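Local coordinates for protein alpha-1,3-glucanase (Paenibacillus glycanilyticus, PDB 6K0P) that probably hydrolyses the alpha-1,3-glucosidic bonds of alpha-1,3-glucan, as a glycoside hydrolase of family 87, at residues F494-R508 and A528-F541. The protein carries 1 engineered substitution. Residues are numbered along the deposited sequence; the frame is centred on the assembly and turned at random. Where two conformers were deposited one is given.
With GLC (alpha-D-glucopyranose), chain C.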
loop_
_atom_site.group_PDB
_atom_site.type_symbol
_atom_site.label_atom_id
_atom_site.label_comp_id
_atom_site.label_asym_id
_atom_site.label_seq_id
_atom_site.Cartn_x
_atom_site.Cartn_y
_atom_site.Cartn_z
ATOM N N PHE A 494 -1.654 16.852 -15.342
ATOM C CA PHE A 494 -1.927 16.284 -16.657
ATOM C C PHE A 494 -0.678 16.404 -17.521
ATOM O O PHE A 494 -0.026 17.455 -17.530
ATOM C CB PHE A 494 -3.058 17.056 -17.350
ATOM C CG PHE A 494 -4.390 16.955 -16.657
ATOM C CD1 PHE A 494 -4.698 17.784 -15.584
ATOM C CD2 PHE A 494 -5.350 16.049 -17.096
ATOM C CE1 PHE A 494 -5.935 17.700 -14.946
ATOM C CE2 PHE A 494 -6.577 15.959 -16.468
ATOM C CZ PHE A 494 -6.875 16.788 -15.396
ATOM N N GLN A 495 -0.355 15.346 -18.266
ATOM C CA GLN A 495 0.885 15.326 -19.038
ATOM C C GLN A 495 0.744 14.405 -20.241
ATOM O O GLN A 495 0.142 13.334 -20.134
ATOM C CB GLN A 495 2.042 14.832 -18.153
ATOM C CG GLN A 495 3.412 14.730 -18.844
ATOM C CD GLN A 495 4.484 14.138 -17.930
ATOM O OE1 GLN A 495 4.271 13.996 -16.722
ATOM N NE2 GLN A 495 5.632 13.787 -18.501
ATOM N N SER A 496 1.306 14.826 -21.383
ATOM C CA SER A 496 1.367 14.011 -22.599
ATOM C C SER A 496 2.818 13.716 -22.941
ATOM O O SER A 496 3.645 14.635 -23.008
ATOM C CB SER A 496 0.735 14.736 -23.796
ATOM O OG SER A 496 -0.667 14.819 -23.651
ATOM N N MET A 497 3.115 12.442 -23.180
ATOM C CA MET A 497 4.424 12.046 -23.678
ATOM C C MET A 497 4.595 12.514 -25.118
ATOM O O MET A 497 3.726 12.282 -25.967
ATOM C CB MET A 497 4.532 10.521 -23.616
ATOM C CG MET A 497 5.755 9.930 -24.291
ATOM S SD MET A 497 5.734 8.136 -24.075
ATOM C CE MET A 497 7.077 7.622 -25.140
ATOM N N SER A 498 5.747 13.195 -25.399
ATOM C CA SER A 498 6.196 13.556 -26.736
ATOM C C SER A 498 7.118 12.466 -27.267
ATOM O O SER A 498 7.864 11.851 -26.496
ATOM C CB SER A 498 6.986 14.866 -26.690
ATOM O OG SER A 498 6.182 15.947 -26.275
ATOM N N PRO A 499 7.114 12.208 -28.587
ATOM C CA PRO A 499 6.332 12.908 -29.608
ATOM C C PRO A 499 4.971 12.262 -29.886
ATOM O O PRO A 499 4.264 12.716 -30.782
ATOM C CB PRO A 499 7.215 12.766 -30.846
ATOM C CG PRO A 499 7.811 11.411 -30.684
ATOM C CD PRO A 499 8.016 11.211 -29.190
ATOM N N ASN A 500 4.607 11.221 -29.130
ATOM C CA ASN A 500 3.380 10.482 -29.427
ATOM C C ASN A 500 2.153 11.385 -29.392
ATOM O O ASN A 500 1.265 11.263 -30.243
ATOM C CB ASN A 500 3.230 9.317 -28.451
ATOM C CG ASN A 500 4.489 8.476 -28.369
ATOM O OD1 ASN A 500 5.538 8.954 -27.926
ATOM N ND2 ASN A 500 4.396 7.229 -28.810
ATOM N N ASN A 501 2.092 12.299 -28.424
ATOM C CA ASN A 501 1.045 13.317 -28.341
ATOM C C ASN A 501 -0.349 12.722 -28.532
ATOM O O ASN A 501 -1.152 13.186 -29.346
ATOM C CB ASN A 501 1.312 14.481 -29.299
ATOM C CG ASN A 501 2.627 15.167 -29.009
ATOM O OD1 ASN A 501 3.182 15.025 -27.915
ATOM N ND2 ASN A 501 3.134 15.920 -29.979
ATOM N N MET A 502 -0.634 11.674 -27.764
ATOM C CA MET A 502 -1.953 11.060 -27.805
ATOM C C MET A 502 -3.009 12.036 -27.298
ATOM O O MET A 502 -2.856 12.647 -26.238
ATOM C CB MET A 502 -1.959 9.781 -26.969
ATOM C CG MET A 502 -0.875 8.776 -27.368
ATOM S SD MET A 502 -0.994 8.202 -29.083
ATOM C CE MET A 502 -2.406 7.114 -28.963
ATOM N N VAL A 503 -4.081 12.195 -28.065
ATOM C CA VAL A 503 -5.125 13.160 -27.724
ATOM C C VAL A 503 -5.998 12.575 -26.616
ATOM O O VAL A 503 -6.721 11.599 -26.834
ATOM C CB VAL A 503 -5.957 13.547 -28.953
ATOM C CG1 VAL A 503 -7.118 14.438 -28.546
ATOM C CG2 VAL A 503 -5.078 14.262 -29.975
ATOM N N MET A 504 -5.939 13.176 -25.426
ATOM C CA MET A 504 -6.803 12.758 -24.321
ATOM C C MET A 504 -8.254 13.099 -24.641
ATOM O O MET A 504 -8.570 14.252 -24.941
ATOM C CB MET A 504 -6.414 13.508 -23.047
ATOM C CG MET A 504 -4.993 13.300 -22.582
ATOM S SD MET A 504 -4.817 13.935 -20.904
ATOM C CE MET A 504 -3.050 13.698 -20.683
ATOM N N GLN A 505 -9.150 12.113 -24.533
ATOM C CA GLN A 505 -10.569 12.322 -24.801
ATOM C C GLN A 505 -11.404 11.791 -23.646
ATOM O O GLN A 505 -11.042 10.804 -22.998
ATOM C CB GLN A 505 -10.992 11.663 -26.120
ATOM C CG GLN A 505 -10.294 12.287 -27.323
ATOM C CD GLN A 505 -10.834 11.790 -28.652
ATOM O OE1 GLN A 505 -11.107 10.607 -28.817
ATOM N NE2 GLN A 505 -10.994 12.696 -29.606
ATOM N N ASN A 506 -12.538 12.452 -23.401
ATOM C CA ASN A 506 -13.454 12.075 -22.317
ATOM C C ASN A 506 -12.727 11.928 -20.981
ATOM O O ASN A 506 -12.820 10.895 -20.313
ATOM C CB ASN A 506 -14.241 10.805 -22.644
ATOM C CG ASN A 506 -15.184 10.986 -23.809
ATOM O OD1 ASN A 506 -15.509 12.114 -24.189
ATOM N ND2 ASN A 506 -15.639 9.872 -24.374
ATOM N N ILE A 507 -11.987 12.966 -20.608
ATOM C CA ILE A 507 -11.342 13.064 -19.300
ATOM C C ILE A 507 -12.151 14.071 -18.503
ATOM O O ILE A 507 -12.169 15.260 -18.841
ATOM C CB ILE A 507 -9.884 13.527 -19.417
ATOM C CG1 ILE A 507 -9.143 12.786 -20.537
ATOM C CG2 ILE A 507 -9.171 13.420 -18.057
ATOM C CD1 ILE A 507 -9.000 11.286 -20.312
ATOM N N ARG A 508 -12.830 13.619 -17.451
ATOM C CA ARG A 508 -13.728 14.488 -16.705
ATOM C C ARG A 508 -13.430 14.395 -15.220
ATOM O O ARG A 508 -13.141 13.310 -14.705
ATOM C CB ARG A 508 -15.189 14.116 -16.944
ATOM C CG ARG A 508 -15.595 14.127 -18.412
ATOM C CD ARG A 508 -15.452 12.741 -19.012
ATOM N NE ARG A 508 -16.506 11.858 -18.526
ATOM C CZ ARG A 508 -16.432 10.531 -18.515
ATOM N NH1 ARG A 508 -15.341 9.914 -18.954
ATOM N NH2 ARG A 508 -17.460 9.824 -18.061
ATOM N N ALA A 528 8.314 18.495 -19.237
ATOM C CA ALA A 528 8.738 17.686 -18.099
ATOM C C ALA A 528 10.255 17.569 -18.019
ATOM O O ALA A 528 10.808 17.435 -16.921
ATOM C CB ALA A 528 8.105 16.296 -18.197
ATOM N N GLU A 529 10.932 17.612 -19.165
ATOM C CA GLU A 529 12.374 17.436 -19.296
ATOM C C GLU A 529 12.690 17.716 -20.756
ATOM O O GLU A 529 11.782 17.893 -21.573
ATOM C CB GLU A 529 12.815 16.014 -18.911
ATOM C CG GLU A 529 12.106 14.937 -19.709
ATOM C CD GLU A 529 12.448 13.536 -19.249
ATOM O OE1 GLU A 529 11.739 12.587 -19.649
ATOM O OE2 GLU A 529 13.427 13.377 -18.487
ATOM N N GLN A 530 13.985 17.746 -21.081
ATOM C CA GLN A 530 14.412 18.050 -22.445
ATOM C C GLN A 530 13.721 17.125 -23.441
ATOM O O GLN A 530 13.654 15.910 -23.240
ATOM C CB GLN A 530 15.934 17.908 -22.558
ATOM C CG GLN A 530 16.463 16.567 -22.067
ATOM C CD GLN A 530 17.982 16.463 -22.104
ATOM O OE1 GLN A 530 18.587 15.749 -21.295
ATOM N NE2 GLN A 530 18.602 17.172 -23.039
ATOM N N GLY A 531 13.177 17.720 -24.506
ATOM C CA GLY A 531 12.545 16.969 -25.565
ATOM C C GLY A 531 11.064 16.734 -25.384
ATOM O O GLY A 531 10.417 16.211 -26.304
ATOM N N GLN A 532 10.501 17.119 -24.245
ATOM C CA GLN A 532 9.099 16.872 -23.948
ATOM C C GLN A 532 8.298 18.161 -24.057
ATOM O O GLN A 532 8.810 19.255 -23.800
ATOM C CB GLN A 532 8.942 16.279 -22.544
ATOM C CG GLN A 532 9.438 14.856 -22.468
ATOM C CD GLN A 532 8.685 13.956 -23.416
ATOM O OE1 GLN A 532 7.464 13.846 -23.336
ATOM N NE2 GLN A 532 9.407 13.321 -24.335
ATOM N N GLY A 533 7.033 18.021 -24.441
ATOM C CA GLY A 533 6.170 19.157 -24.656
ATOM C C GLY A 533 4.866 19.060 -23.890
ATOM O O GLY A 533 4.708 18.229 -22.993
ATOM N N PRO A 534 3.908 19.906 -24.235
ATOM C CA PRO A 534 2.683 20.057 -23.437
ATOM C C PRO A 534 1.621 19.014 -23.789
ATOM O O PRO A 534 1.793 18.172 -24.671
ATOM C CB PRO A 534 2.214 21.466 -23.802
ATOM C CG PRO A 534 2.733 21.672 -25.204
ATOM C CD PRO A 534 4.034 20.937 -25.285
ATOM N N ALA A 535 0.495 19.100 -23.082
ATOM C CA ALA A 535 -0.522 18.058 -23.131
ATOM C C ALA A 535 -1.452 18.254 -24.321
ATOM O O ALA A 535 -1.676 19.379 -24.784
ATOM C CB ALA A 535 -1.343 18.052 -21.843
ATOM N N TYR A 536 -2.013 17.141 -24.800
ATOM C CA TYR A 536 -2.870 17.117 -25.980
ATOM C C TYR A 536 -4.254 16.603 -25.618
ATOM O O TYR A 536 -4.386 15.550 -24.981
ATOM C CB TYR A 536 -2.270 16.227 -27.072
ATOM C CG TYR A 536 -1.223 16.945 -27.889
ATOM C CD1 TYR A 536 0.007 17.299 -27.331
ATOM C CD2 TYR A 536 -1.468 17.285 -29.213
ATOM C CE1 TYR A 536 0.962 17.973 -28.081
ATOM C CE2 TYR A 536 -0.522 17.965 -29.962
ATOM C CZ TYR A 536 0.685 18.301 -29.393
ATOM O OH TYR A 536 1.620 18.968 -30.156
ATOM N N GLY A 537 -5.280 17.332 -26.050
ATOM C CA GLY A 537 -6.658 16.925 -25.852
ATOM C C GLY A 537 -7.374 17.899 -24.944
ATOM O O GLY A 537 -7.487 19.085 -25.262
ATOM N N GLY A 538 -7.855 17.430 -23.806
ATOM C CA GLY A 538 -8.470 18.340 -22.860
ATOM C C GLY A 538 -9.076 17.576 -21.704
ATOM O O GLY A 538 -9.018 16.342 -21.641
ATOM N N ALA A 539 -9.654 18.340 -20.779
ATOM C CA ALA A 539 -10.355 17.760 -19.642
ATOM C C ALA A 539 -11.436 18.724 -19.188
ATOM O O ALA A 539 -11.286 19.942 -19.313
ATOM C CB ALA A 539 -9.403 17.463 -18.472
ATOM N N SER A 540 -12.519 18.168 -18.654
ATOM C CA SER A 540 -13.634 18.947 -18.132
ATOM C C SER A 540 -13.604 18.944 -16.611
ATOM O O SER A 540 -13.233 17.945 -15.987
ATOM C CB SER A 540 -14.963 18.363 -18.606
ATOM O OG SER A 540 -15.041 18.371 -20.020
ATOM N N PHE A 541 -14.009 20.069 -16.024
ATOM C CA PHE A 541 -13.988 20.273 -14.580
ATOM C C PHE A 541 -15.339 20.807 -14.138
ATOM O O PHE A 541 -15.789 21.845 -14.632
ATOM C CB PHE A 541 -12.874 21.248 -14.189
ATOM C CG PHE A 541 -11.508 20.785 -14.608
ATOM C CD1 PHE A 541 -11.077 20.946 -15.918
ATOM C CD2 PHE A 541 -10.669 20.144 -13.706
ATOM C CE1 PHE A 541 -9.830 20.502 -16.321
ATOM C CE2 PHE A 541 -9.419 19.701 -14.094
ATOM C CZ PHE A 541 -8.994 19.872 -15.405
HETATM C C1 GLC C . 11.158 9.810 -17.824
HETATM C C2 GLC C . 11.232 8.318 -17.706
HETATM C C3 GLC C . 9.971 7.616 -18.138
HETATM C C4 GLC C . 8.811 8.257 -17.426
HETATM C C5 GLC C . 8.789 9.716 -17.828
HETATM C C6 GLC C . 7.667 10.427 -17.125
HETATM O O1 GLC C . 11.241 10.093 -19.088
HETATM O O2 GLC C . 12.348 7.816 -18.420
HETATM O O3 GLC C . 10.046 6.352 -17.527
HETATM O O4 GLC C . 7.575 7.640 -17.776
HETATM O O5 GLC C . 9.957 10.341 -17.400
HETATM O O6 GLC C . 7.666 11.814 -17.313
HETATM O O HOH W 1 5.803 14.687 -21.316
HETATM O O HOH W 2 2.711 17.325 -21.204
HETATM O O HOH W 3 3.648 16.722 -25.790
HETATM O O HOH W 4 -11.512 15.322 -22.245
#
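S498 and Q532 meet in a loop-to-loop contact between successive coils of the parallel beta-helix in the catalytic domain, beside a glycan pocket. The bent side chain of Q532 (chi2 -60°) brings its primary amide alongside the S498 backbone, where a glutamine can both accept and donate: S498 N reaches Q532 OE1 at 2.8 Å, almost straight, and Q532 NE2 reaches S498 O at 3.0 Å. Serine suits positions 496 and 498 because a short hydroxyl can accept from a backbone N-H, S496 OG from Y536 N at 2.9 Å and S498 OG likewise from G533 N. Further along, N501 covers one face of the Y536 ring: its CB sits over the centre, a CH-pi contact 3.6 Å from the centroid, and its amide lies stacked toward CE1 and CZ, the planes 8° apart. The coils then join as parallel strands, S540 N bonding to I507 O at 2.9 Å, while inside F494 CZ touches F541 CZ at 3.7 Å, with the small A539 methyl fitting against the F494 ring. At the pocket end, Q495 NE2 donates to glucose O6 (3.1 Å) and to a water that also bonds Q532 OE1; W466 holds Q495 OE1, fixing the amide's orientation. E529 OE1 accepts from glucose O1 at 2.6 Å. Polar side chains thus satisfy backbone groups where strand pairing lapses, and the same water-linked network reaches a sugar-binding amide, probably helping to position it.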